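Local coordinates for magnesium-protoporphyrin O-methyltransferase (Synechocystis sp., PDB 4QDK), which transfers a methyl group from S-adenosyl-L-methionine to magnesium-protoporphyrin IX, giving the 13-monomethyl ester, a step of chlorophyll biosynthesis, at residues 15-20 / 92-97; 37-42 / 216-221; 126-131 / 153-158. All coordinates share one frame; numbering follows the deposited sequence.

Contact 1: 15-20 / 92-97; sequences YFNSTG and ISEKMV. With SAH (S-adenosyl-L-homocysteine), chain C.
The ring of Phe-16 lies between the ligand and the ring of Tyr-15: C3' of the S-adenosyl-L-homocysteine ribose sits over the centre of one face, 3.5 Å above the plane, Tyr-15 CD2 covers the rim of the opposite face, and the methyl CE of Met-96 meets the edge in plane, 3.4 Å from Phe-16 CD2. Met-96 chi1 (-69°) lays CG near the ribose O3', and a bend at chi2 brings the methyl round to the ring. With an alanine in place of Phe-16, the ribose would probably lose the ring over C3' and the Met-96 methyl its in-plane partner, leaving a gap beside the ligand. His-139 and Trp-24 add aromatic contacts. This is the cofactor pocket of a class I Rossmann-like methyltransferase, where loop 92-93 leaves strand 86-91 beside the adenosine: Ile-92 CG2 packs against the adenine, 3.5 Å from SAH C4, and Asp-91 binds the ligand. Beyond the ring, at Asn-17, the contact turns polar. Asn-17 OD1 takes the N-H of Lys-95 at 3.2 Å, nearly straight at 165°. Ser-93 OG lies 2.7 Å from Asn-17 OD1, and its one proton can serve either that atom or Phe-16 O. The same OG accepts from Met-96 N at 3.1 Å, N-capping helix 94-108. Lys-95 swings NZ back to Asn-17 O at 3.1 Å. A water joins Asn-17 ND2 to Ile-92 O and Glu-94 N.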
loop_
_atom_site.group_PDB
_atom_site.type_symbol
_atom_site.label_atom_id
_atom_site.label_comp_id
_atom_site.label_asym_id
_atom_site.label_seq_id
_atom_site.Cartn_x
_atom_site.Cartn_y
_atom_site.Cartn_z
ATOM N N TYR A 15 -9.165 -8.185 27.909
ATOM C CA TYR A 15 -8.208 -7.085 27.898
ATOM C C TYR A 15 -8.384 -6.217 26.655
ATOM O O TYR A 15 -8.514 -4.998 26.752
ATOM C CB TYR A 15 -6.773 -7.613 27.975
ATOM C CG TYR A 15 -5.737 -6.530 27.810
ATOM C CD1 TYR A 15 -5.513 -5.601 28.817
ATOM C CD2 TYR A 15 -4.989 -6.429 26.645
ATOM C CE1 TYR A 15 -4.573 -4.603 28.670
ATOM C CE2 TYR A 15 -4.044 -5.436 26.488
ATOM C CZ TYR A 15 -3.840 -4.527 27.504
ATOM O OH TYR A 15 -2.909 -3.530 27.350
ATOM N N PHE A 16 -8.404 -6.850 25.487
ATOM C CA PHE A 16 -8.541 -6.117 24.231
ATOM C C PHE A 16 -9.962 -5.606 23.979
ATOM O O PHE A 16 -10.209 -4.915 22.992
ATOM C CB PHE A 16 -8.042 -6.958 23.051
ATOM C CG PHE A 16 -6.541 -7.020 22.942
ATOM C CD1 PHE A 16 -5.841 -8.119 23.406
ATOM C CD2 PHE A 16 -5.833 -5.972 22.381
ATOM C CE1 PHE A 16 -4.463 -8.172 23.307
ATOM C CE2 PHE A 16 -4.457 -6.018 22.278
ATOM C CZ PHE A 16 -3.771 -7.118 22.743
ATOM N N ASN A 17 -10.888 -5.946 24.871
ATOM C CA ASN A 17 -12.242 -5.398 24.824
ATOM C C ASN A 17 -12.441 -4.280 25.845
ATOM O O ASN A 17 -13.528 -3.712 25.952
ATOM C CB ASN A 17 -13.292 -6.493 25.038
ATOM C CG ASN A 17 -13.632 -7.237 23.759
ATOM O OD1 ASN A 17 -13.445 -6.720 22.659
ATOM N ND2 ASN A 17 -14.145 -8.455 23.900
ATOM N N SER A 18 -11.389 -3.970 26.595
ATOM C CA SER A 18 -11.469 -2.932 27.619
ATOM C C SER A 18 -10.250 -2.015 27.599
ATOM O O SER A 18 -10.051 -1.259 26.649
ATOM C CB SER A 18 -11.662 -3.546 29.010
ATOM O OG SER A 18 -10.584 -4.399 29.357
ATOM N N THR A 19 -9.439 -2.088 28.649
ATOM C CA THR A 19 -8.279 -1.212 28.786
ATOM C C THR A 19 -7.286 -1.388 27.642
ATOM O O THR A 19 -6.622 -0.435 27.233
ATOM C CB THR A 19 -7.555 -1.435 30.127
ATOM O OG1 THR A 19 -7.048 -2.773 30.184
ATOM C CG2 THR A 19 -8.506 -1.206 31.289
ATOM N N GLY A 20 -7.189 -2.609 27.129
ATOM C CA GLY A 20 -6.294 -2.896 26.024
ATOM C C GLY A 20 -6.750 -2.280 24.719
ATOM O O GLY A 20 -5.928 -1.865 23.902
ATOM N N ILE A 92 -10.307 -11.951 17.982
ATOM C CA ILE A 92 -11.118 -12.465 19.077
ATOM C C ILE A 92 -11.899 -11.333 19.752
ATOM O O ILE A 92 -12.894 -11.576 20.442
ATOM C CB ILE A 92 -10.252 -13.214 20.115
ATOM C CG1 ILE A 92 -11.115 -14.136 20.982
ATOM C CG2 ILE A 92 -9.460 -12.233 20.968
ATOM C CD1 ILE A 92 -10.311 -15.112 21.821
ATOM N N SER A 93 -11.456 -10.099 19.524
ATOM C CA SER A 93 -12.034 -8.928 20.176
ATOM C C SER A 93 -12.993 -8.167 19.270
ATOM O O SER A 93 -12.594 -7.653 18.229
ATOM C CB SER A 93 -10.921 -7.983 20.642
ATOM O OG SER A 93 -11.428 -6.684 20.907
ATOM N N GLU A 94 -14.254 -8.083 19.684
ATOM C CA GLU A 94 -15.267 -7.364 18.918
ATOM C C GLU A 94 -14.967 -5.871 18.839
ATOM O O GLU A 94 -15.325 -5.213 17.863
ATOM C CB GLU A 94 -16.663 -7.601 19.505
ATOM C CG GLU A 94 -16.792 -7.236 20.974
ATOM C CD GLU A 94 -18.141 -7.621 21.554
ATOM O OE1 GLU A 94 -18.962 -8.210 20.818
ATOM O OE2 GLU A 94 -18.379 -7.337 22.747
ATOM N N LYS A 95 -14.307 -5.340 19.866
ATOM C CA LYS A 95 -13.923 -3.931 19.877
ATOM C C LYS A 95 -12.888 -3.646 18.796
ATOM O O LYS A 95 -12.986 -2.655 18.072
ATOM C CB LYS A 95 -13.373 -3.524 21.245
ATOM C CG LYS A 95 -14.361 -2.773 22.129
ATOM C CD LYS A 95 -15.448 -3.683 22.667
ATOM C CE LYS A 95 -16.444 -2.901 23.510
ATOM N NZ LYS A 95 -15.770 -2.117 24.584
ATOM N N MET A 96 -11.893 -4.522 18.696
ATOM C CA MET A 96 -10.858 -4.395 17.681
ATOM C C MET A 96 -11.444 -4.533 16.280
ATOM O O MET A 96 -11.102 -3.769 15.377
ATOM C CB MET A 96 -9.754 -5.433 17.907
ATOM C CG MET A 96 -8.913 -5.172 19.147
ATOM S SD MET A 96 -8.041 -3.598 19.034
ATOM C CE MET A 96 -7.288 -3.488 20.644
ATOM N N VAL A 97 -12.331 -5.509 16.111
ATOM C CA VAL A 97 -12.985 -5.749 14.828
ATOM C C VAL A 97 -13.799 -4.536 14.380
ATOM O O VAL A 97 -13.731 -4.125 13.221
ATOM C CB VAL A 97 -13.897 -6.996 14.890
ATOM C CG1 VAL A 97 -14.795 -7.071 13.663
ATOM C CG2 VAL A 97 -13.057 -8.259 15.026
HETATM N N SAH C . -2.073 -8.423 14.226
HETATM C CA SAH C . -2.480 -7.046 14.491
HETATM C CB SAH C . -2.945 -6.869 15.932
HETATM C CG SAH C . -1.948 -7.308 16.999
HETATM S SD SAH C . -2.503 -6.874 18.669
HETATM C C SAH C . -1.332 -6.093 14.203
HETATM O O SAH C . -1.546 -4.912 13.928
HETATM O OXT SAH C . -0.166 -6.487 14.240
HETATM C "C5'" SAH C . -2.938 -8.596 19.011
HETATM C "C4'" SAH C . -4.382 -8.911 18.637
HETATM O "O4'" SAH C . -4.593 -10.308 18.678
HETATM C "C3'" SAH C . -5.401 -8.288 19.584
HETATM O "O3'" SAH C . -6.273 -7.475 18.832
HETATM C "C2'" SAH C . -6.171 -9.464 20.155
HETATM O "O2'" SAH C . -7.547 -9.192 20.283
HETATM C "C1'" SAH C . -5.908 -10.548 19.124
HETATM N N9 SAH C . -6.036 -11.916 19.653
HETATM C C8 SAH C . -5.563 -12.399 20.844
HETATM N N7 SAH C . -5.896 -13.708 20.932
HETATM C C5 SAH C . -6.570 -14.062 19.814
HETATM C C6 SAH C . -7.133 -15.261 19.394
HETATM N N6 SAH C . -7.056 -16.347 20.160
HETATM N N1 SAH C . -7.780 -15.319 18.178
HETATM C C2 SAH C . -7.860 -14.192 17.382
HETATM N N3 SAH C . -7.300 -13.005 17.807
HETATM C C4 SAH C . -6.666 -12.943 19.004
HETATM O O HOH W 1 -14.984 -10.170 21.722
#

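Contact 2: 37-42 / 216-221; sequences QKDIRV and STRFYY
Asp-39 and Ile-40, on a regular helical turn, face a tight turn of chain in which Thr-217 N bonds to Tyr-220 O, and the backbones come closest at Ile-40 and Tyr-220, whose CA atoms are 5.4 Å apart. Asp-39 carries the contact. With CG anti to the backbone N (chi1 178°), its carboxylate reaches into the turn and takes three bonds. OD2 accepts two of them from opposite faces of the carboxylate plane: the hydroxyl OG1 of Thr-217 at 2.6 Å and the backbone N of Phe-219 at 2.8 Å. OD1 is met on its syn side by Arg-218 N at 3.1 Å, with an N-H...O angle of 150°. The charge is thus held by the turn's backbone and one hydroxyl, while the Arg-218 guanidinium turns off from the carboxylate, with NE 5.1 Å from Asp-39 OD1; at that range the positive charge may still ease the carboxylate's negative one. Thr-217 OG1 also accepts a weak bond from Tyr-220 N. Beside this polar centre, Ile-40 packs with both branches: CG1 against Phe-219 CB at 4.0 Å, the two side chains crossing at about a right angle, and CG2 against Tyr-220 CD2 at 4.1 Å. The Tyr-220 hydroxyl bonds to Asp-135 and to Thr-47, the latter further along helix 35-58. The contact thus ties the start of that helix, which lies against helix 19-27 through Ile-40, to the turn of the beta hairpin formed by strands 207-216 and 221-229.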
loop_
_atom_site.group_PDB
_atom_site.type_symbol
_atom_site.label_atom_id
_atom_site.label_comp_id
_atom_site.label_asym_id
_atom_site.label_seq_id
_atom_site.Cartn_x
_atom_site.Cartn_y
_atom_site.Cartn_z
ATOM N N GLN A 37 4.902 4.888 23.821
ATOM C CA GLN A 37 3.892 4.438 22.872
ATOM C C GLN A 37 4.286 4.764 21.434
ATOM O O GLN A 37 3.988 4.001 20.515
ATOM C CB GLN A 37 2.523 5.041 23.201
ATOM C CG GLN A 37 1.869 4.441 24.437
ATOM C CD GLN A 37 0.387 4.755 24.529
ATOM O OE1 GLN A 37 -0.436 3.861 24.732
ATOM N NE2 GLN A 37 0.040 6.029 24.382
ATOM N N LYS A 38 4.962 5.896 21.244
ATOM C CA LYS A 38 5.410 6.294 19.913
ATOM C C LYS A 38 6.452 5.323 19.372
ATOM O O LYS A 38 6.421 4.959 18.198
ATOM C CB LYS A 38 5.969 7.720 19.916
ATOM C CG LYS A 38 6.314 8.243 18.532
ATOM C CD LYS A 38 6.956 9.615 18.587
ATOM C CE LYS A 38 7.259 10.122 17.179
ATOM N NZ LYS A 38 7.969 11.436 17.195
ATOM N N ASP A 39 7.371 4.906 20.238
ATOM C CA ASP A 39 8.403 3.949 19.860
ATOM C C ASP A 39 7.782 2.622 19.442
ATOM O O ASP A 39 8.207 2.000 18.468
ATOM C CB ASP A 39 9.376 3.726 21.019
ATOM C CG ASP A 39 10.438 2.695 20.696
ATOM O OD1 ASP A 39 11.502 3.083 20.168
ATOM O OD2 ASP A 39 10.210 1.496 20.968
ATOM N N ILE A 40 6.769 2.196 20.188
ATOM C CA ILE A 40 6.069 0.953 19.894
ATOM C C ILE A 40 5.256 1.078 18.607
ATOM O O ILE A 40 5.174 0.133 17.822
ATOM C CB ILE A 40 5.180 0.534 21.077
ATOM C CG1 ILE A 40 6.059 0.271 22.301
ATOM C CG2 ILE A 40 4.355 -0.696 20.729
ATOM C CD1 ILE A 40 5.296 -0.035 23.552
ATOM N N ARG A 41 4.675 2.254 18.382
ATOM C CA ARG A 41 3.974 2.515 17.130
ATOM C C ARG A 41 4.928 2.390 15.948
ATOM O O ARG A 41 4.605 1.758 14.940
ATOM C CB ARG A 41 3.339 3.905 17.136
ATOM C CG ARG A 41 2.742 4.309 15.797
ATOM C CD ARG A 41 2.266 5.750 15.819
ATOM N NE ARG A 41 1.114 5.937 16.697
ATOM C CZ ARG A 41 0.593 7.121 16.999
ATOM N NH1 ARG A 41 1.125 8.228 16.498
ATOM N NH2 ARG A 41 -0.457 7.200 17.806
ATOM N N VAL A 42 6.105 2.995 16.080
ATOM C CA VAL A 42 7.110 2.955 15.021
ATOM C C VAL A 42 7.587 1.528 14.764
ATOM O O VAL A 42 7.695 1.096 13.615
ATOM C CB VAL A 42 8.319 3.858 15.355
ATOM C CG1 VAL A 42 9.450 3.637 14.359
ATOM C CG2 VAL A 42 7.894 5.319 15.374
ATOM N N SER A 216 13.519 -4.131 15.796
ATOM C CA SER A 216 14.027 -3.843 17.130
ATOM C C SER A 216 14.117 -2.347 17.376
ATOM O O SER A 216 14.943 -1.659 16.777
ATOM C CB SER A 216 15.402 -4.485 17.337
ATOM O OG SER A 216 15.954 -4.102 18.585
ATOM N N THR A 217 13.257 -1.849 18.258
ATOM C CA THR A 217 13.322 -0.463 18.695
ATOM C C THR A 217 13.610 -0.440 20.192
ATOM O O THR A 217 14.061 -1.439 20.752
ATOM C CB THR A 217 12.016 0.296 18.397
ATOM O OG1 THR A 217 10.943 -0.266 19.164
ATOM C CG2 THR A 217 11.676 0.208 16.914
ATOM N N ARG A 218 13.354 0.691 20.839
ATOM C CA ARG A 218 13.618 0.818 22.270
ATOM C C ARG A 218 12.757 -0.128 23.105
ATOM O O ARG A 218 13.253 -0.781 24.025
ATOM C CB ARG A 218 13.403 2.260 22.736
ATOM C CG ARG A 218 14.311 3.277 22.069
ATOM C CD ARG A 218 14.060 4.676 22.612
ATOM N NE ARG A 218 14.386 4.782 24.033
ATOM C CZ ARG A 218 14.214 5.883 24.758
ATOM N NH1 ARG A 218 13.711 6.976 24.201
ATOM N NH2 ARG A 218 14.541 5.890 26.045
ATOM N N PHE A 219 11.469 -0.203 22.780
ATOM C CA PHE A 219 10.520 -0.954 23.596
ATOM C C PHE A 219 9.712 -1.972 22.801
ATOM O O PHE A 219 8.726 -2.513 23.299
ATOM C CB PHE A 219 9.566 0.007 24.309
ATOM C CG PHE A 219 10.260 1.149 24.989
ATOM C CD1 PHE A 219 10.983 0.943 26.150
ATOM C CD2 PHE A 219 10.190 2.429 24.465
ATOM C CE1 PHE A 219 11.624 1.993 26.777
ATOM C CE2 PHE A 219 10.828 3.483 25.091
ATOM C CZ PHE A 219 11.545 3.265 26.247
ATOM N N TYR A 220 10.131 -2.229 21.566
ATOM C CA TYR A 220 9.422 -3.158 20.691
ATOM C C TYR A 220 10.404 -4.119 20.029
ATOM O O TYR A 220 11.405 -3.698 19.448
ATOM C CB TYR A 220 8.622 -2.389 19.632
ATOM C CG TYR A 220 7.894 -3.258 18.622
ATOM C CD1 TYR A 220 8.530 -3.698 17.465
ATOM C CD2 TYR A 220 6.565 -3.622 18.814
ATOM C CE1 TYR A 220 7.869 -4.485 16.540
ATOM C CE2 TYR A 220 5.895 -4.410 17.887
ATOM C CZ TYR A 220 6.554 -4.835 16.754
ATOM O OH TYR A 220 5.905 -5.619 15.824
ATOM N N TYR A 221 10.117 -5.413 20.123
ATOM C CA TYR A 221 10.984 -6.431 19.543
ATOM C C TYR A 221 10.141 -7.529 18.912
ATOM O O TYR A 221 9.383 -8.208 19.602
ATOM C CB TYR A 221 11.900 -7.032 20.613
ATOM C CG TYR A 221 12.653 -6.002 21.424
ATOM C CD1 TYR A 221 13.854 -5.472 20.969
ATOM C CD2 TYR A 221 12.161 -5.558 22.646
ATOM C CE1 TYR A 221 14.544 -4.529 21.706
ATOM C CE2 TYR A 221 12.843 -4.615 23.390
ATOM C CZ TYR A 221 14.033 -4.107 22.917
ATOM O OH TYR A 221 14.717 -3.169 23.655
#

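Contact 3: 126-131 / 153-158; sequences GKYDTV and ASLADR
A chi1 of 173° swings the carboxylate of Asp-129 across from its backbone N toward the guanidinium of Arg-158, whose own CG is likewise anti to N and whose chain bends at chi3, making a side-on, two-nitrogen salt bridge. Arg-158 NE is hydrogen-bonded to Asp-129 OD2 at 2.9 Å, nearly straight at 170° and in the guanidinium plane. Arg-158 NH2 bonds to Asp-129 OD1 at 2.8 Å on the syn lone pair of OD1, with OD1 31° out of the guanidinium plane. On its anti side OD1 also accepts from Thr-130 OG1 at 2.7 Å, a third bond that should help hold the carboxylate's rotation. The backbones run alongside: Tyr-128 N donates to Leu-155 O at 2.9 Å, Asp-157 N to Tyr-128 O at 2.7 Å, and Arg-158 N to Asp-129 O. Lys-127 NZ lies so close to Ser-154 O that the modelled distance is doubtful. In the buried part Val-131 CG2 touches the CB of Ala-156 at 3.6 Å and that of Leu-155; separately, Leu-155 CD2 reaches Gly-126 O. Tyr-128 and Ala-156 form a parallel bridge just ahead of strands 130-133 and 159-164, which lie side by side in the sheet, helix 142-153 linking one to the other: a beta-alpha-beta crossover of the Rossmann-like methyltransferase fold.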
loop_
_atom_site.group_PDB
_atom_site.type_symbol
_atom_site.label_atom_id
_atom_site.label_comp_id
_atom_site.label_asym_id
_atom_site.label_seq_id
_atom_site.Cartn_x
_atom_site.Cartn_y
_atom_site.Cartn_z
ATOM N N GLY A 126 -11.939 -22.259 6.361
ATOM C CA GLY A 126 -11.618 -21.826 5.013
ATOM C C GLY A 126 -10.202 -22.162 4.586
ATOM O O GLY A 126 -9.452 -22.791 5.329
ATOM N N LYS A 127 -9.848 -21.743 3.375
ATOM C CA LYS A 127 -8.522 -21.980 2.814
ATOM C C LYS A 127 -8.014 -20.716 2.134
ATOM O O LYS A 127 -8.765 -20.029 1.439
ATOM C CB LYS A 127 -8.560 -23.132 1.804
ATOM C CG LYS A 127 -8.901 -24.490 2.403
ATOM C CD LYS A 127 -7.795 -24.992 3.318
ATOM C CE LYS A 127 -8.110 -26.387 3.838
ATOM N NZ LYS A 127 -7.018 -26.926 4.697
ATOM N N TYR A 128 -6.737 -20.411 2.334
ATOM C CA TYR A 128 -6.153 -19.181 1.818
ATOM C C TYR A 128 -4.774 -19.489 1.260
ATOM O O TYR A 128 -4.139 -20.460 1.671
ATOM C CB TYR A 128 -6.043 -18.136 2.937
ATOM C CG TYR A 128 -7.272 -18.051 3.818
ATOM C CD1 TYR A 128 -7.433 -18.900 4.907
ATOM C CD2 TYR A 128 -8.275 -17.123 3.559
ATOM C CE1 TYR A 128 -8.557 -18.832 5.709
ATOM C CE2 TYR A 128 -9.401 -17.045 4.358
ATOM C CZ TYR A 128 -9.536 -17.901 5.432
ATOM O OH TYR A 128 -10.656 -17.829 6.232
ATOM N N ASP A 129 -4.308 -18.677 0.318
ATOM C CA ASP A 129 -2.947 -18.843 -0.173
ATOM C C ASP A 129 -1.976 -18.531 0.952
ATOM O O ASP A 129 -1.012 -19.261 1.185
ATOM C CB ASP A 129 -2.665 -17.916 -1.352
ATOM C CG ASP A 129 -1.204 -17.939 -1.768
ATOM O OD1 ASP A 129 -0.403 -17.171 -1.190
ATOM O OD2 ASP A 129 -0.853 -18.731 -2.666
ATOM N N THR A 130 -2.248 -17.433 1.647
ATOM C CA THR A 130 -1.360 -16.930 2.683
ATOM C C THR A 130 -2.131 -16.625 3.962
ATOM O O THR A 130 -3.151 -15.927 3.936
ATOM C CB THR A 130 -0.630 -15.655 2.208
ATOM O OG1 THR A 130 0.234 -15.982 1.112
ATOM C CG2 THR A 130 0.193 -15.049 3.339
ATOM N N VAL A 131 -1.648 -17.169 5.072
ATOM C CA VAL A 131 -2.216 -16.888 6.383
ATOM C C VAL A 131 -1.194 -16.116 7.207
ATOM O O VAL A 131 -0.017 -16.482 7.252
ATOM C CB VAL A 131 -2.604 -18.189 7.119
ATOM C CG1 VAL A 131 -3.143 -17.879 8.507
ATOM C CG2 VAL A 131 -3.631 -18.963 6.311
ATOM N N ALA A 153 -1.784 -23.235 10.142
ATOM C CA ALA A 153 -1.105 -23.915 9.044
ATOM C C ALA A 153 -2.088 -24.743 8.216
ATOM O O ALA A 153 -1.899 -24.921 7.012
ATOM C CB ALA A 153 0.027 -24.794 9.577
ATOM N N SER A 154 -3.140 -25.235 8.863
ATOM C CA SER A 154 -4.144 -26.056 8.189
ATOM C C SER A 154 -5.020 -25.226 7.259
ATOM O O SER A 154 -5.724 -25.772 6.407
ATOM C CB SER A 154 -5.018 -26.797 9.208
ATOM O OG SER A 154 -5.979 -25.932 9.796
ATOM N N LEU A 155 -4.971 -23.908 7.428
ATOM C CA LEU A 155 -5.751 -22.991 6.603
ATOM C C LEU A 155 -4.910 -22.464 5.450
ATOM O O LEU A 155 -5.439 -21.892 4.495
ATOM C CB LEU A 155 -6.237 -21.805 7.438
ATOM C CG LEU A 155 -7.019 -22.079 8.725
ATOM C CD1 LEU A 155 -7.411 -20.763 9.378
ATOM C CD2 LEU A 155 -8.245 -22.931 8.447
ATOM N N ALA A 156 -3.599 -22.657 5.547
ATOM C CA ALA A 156 -2.665 -22.077 4.589
ATOM C C ALA A 156 -2.320 -23.034 3.452
ATOM O O ALA A 156 -1.619 -24.025 3.656
ATOM C CB ALA A 156 -1.393 -21.625 5.304
ATOM N N ASP A 157 -2.810 -22.729 2.254
ATOM C CA ASP A 157 -2.496 -23.534 1.081
ATOM C C ASP A 157 -1.003 -23.496 0.760
ATOM O O ASP A 157 -0.428 -24.501 0.347
ATOM C CB ASP A 157 -3.301 -23.069 -0.137
ATOM C CG ASP A 157 -4.737 -23.563 -0.116
ATOM O OD1 ASP A 157 -5.027 -24.532 0.616
ATOM O OD2 ASP A 157 -5.574 -22.992 -0.847
ATOM N N ARG A 158 -0.374 -22.340 0.956
ATOM C CA ARG A 158 1.020 -22.174 0.556
ATOM C C ARG A 158 1.913 -21.503 1.597
ATOM O O ARG A 158 3.062 -21.907 1.782
ATOM C CB ARG A 158 1.111 -21.405 -0.769
ATOM C CG ARG A 158 2.515 -21.340 -1.358
ATOM C CD ARG A 158 2.527 -20.612 -2.691
ATOM N NE ARG A 158 2.016 -19.251 -2.567
ATOM C CZ ARG A 158 2.765 -18.194 -2.271
ATOM N NH1 ARG A 158 4.067 -18.337 -2.068
ATOM N NH2 ARG A 158 2.211 -16.994 -2.182
#

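Overall arrangement
Contacts 1 and 3 are partly buried, whereas contact 2 lies at the surface. Contacts 1 and 2 both bind N-terminal helices to the rest of the chain: contact 1 brings the junction of helices 8-16 and 19-27 to the cofactor pocket, contact 2 joins helix 35-58 to the last hairpin. Helix 19-27 is common to both: contact 1 takes in its start, and Ile-40 of contact 2 packs against it. Contact 3 stands across the chain's centre from contact 2, at the approach to two parallel strands of the Rossmann-like sheet. Ligand and aromatic packing beside an asparagine–serine–lysine hydrogen-bond cluster mark contact 1, a carboxylate gripping backbone amides contact 2, and strand pairing with a salt bridge contact 3.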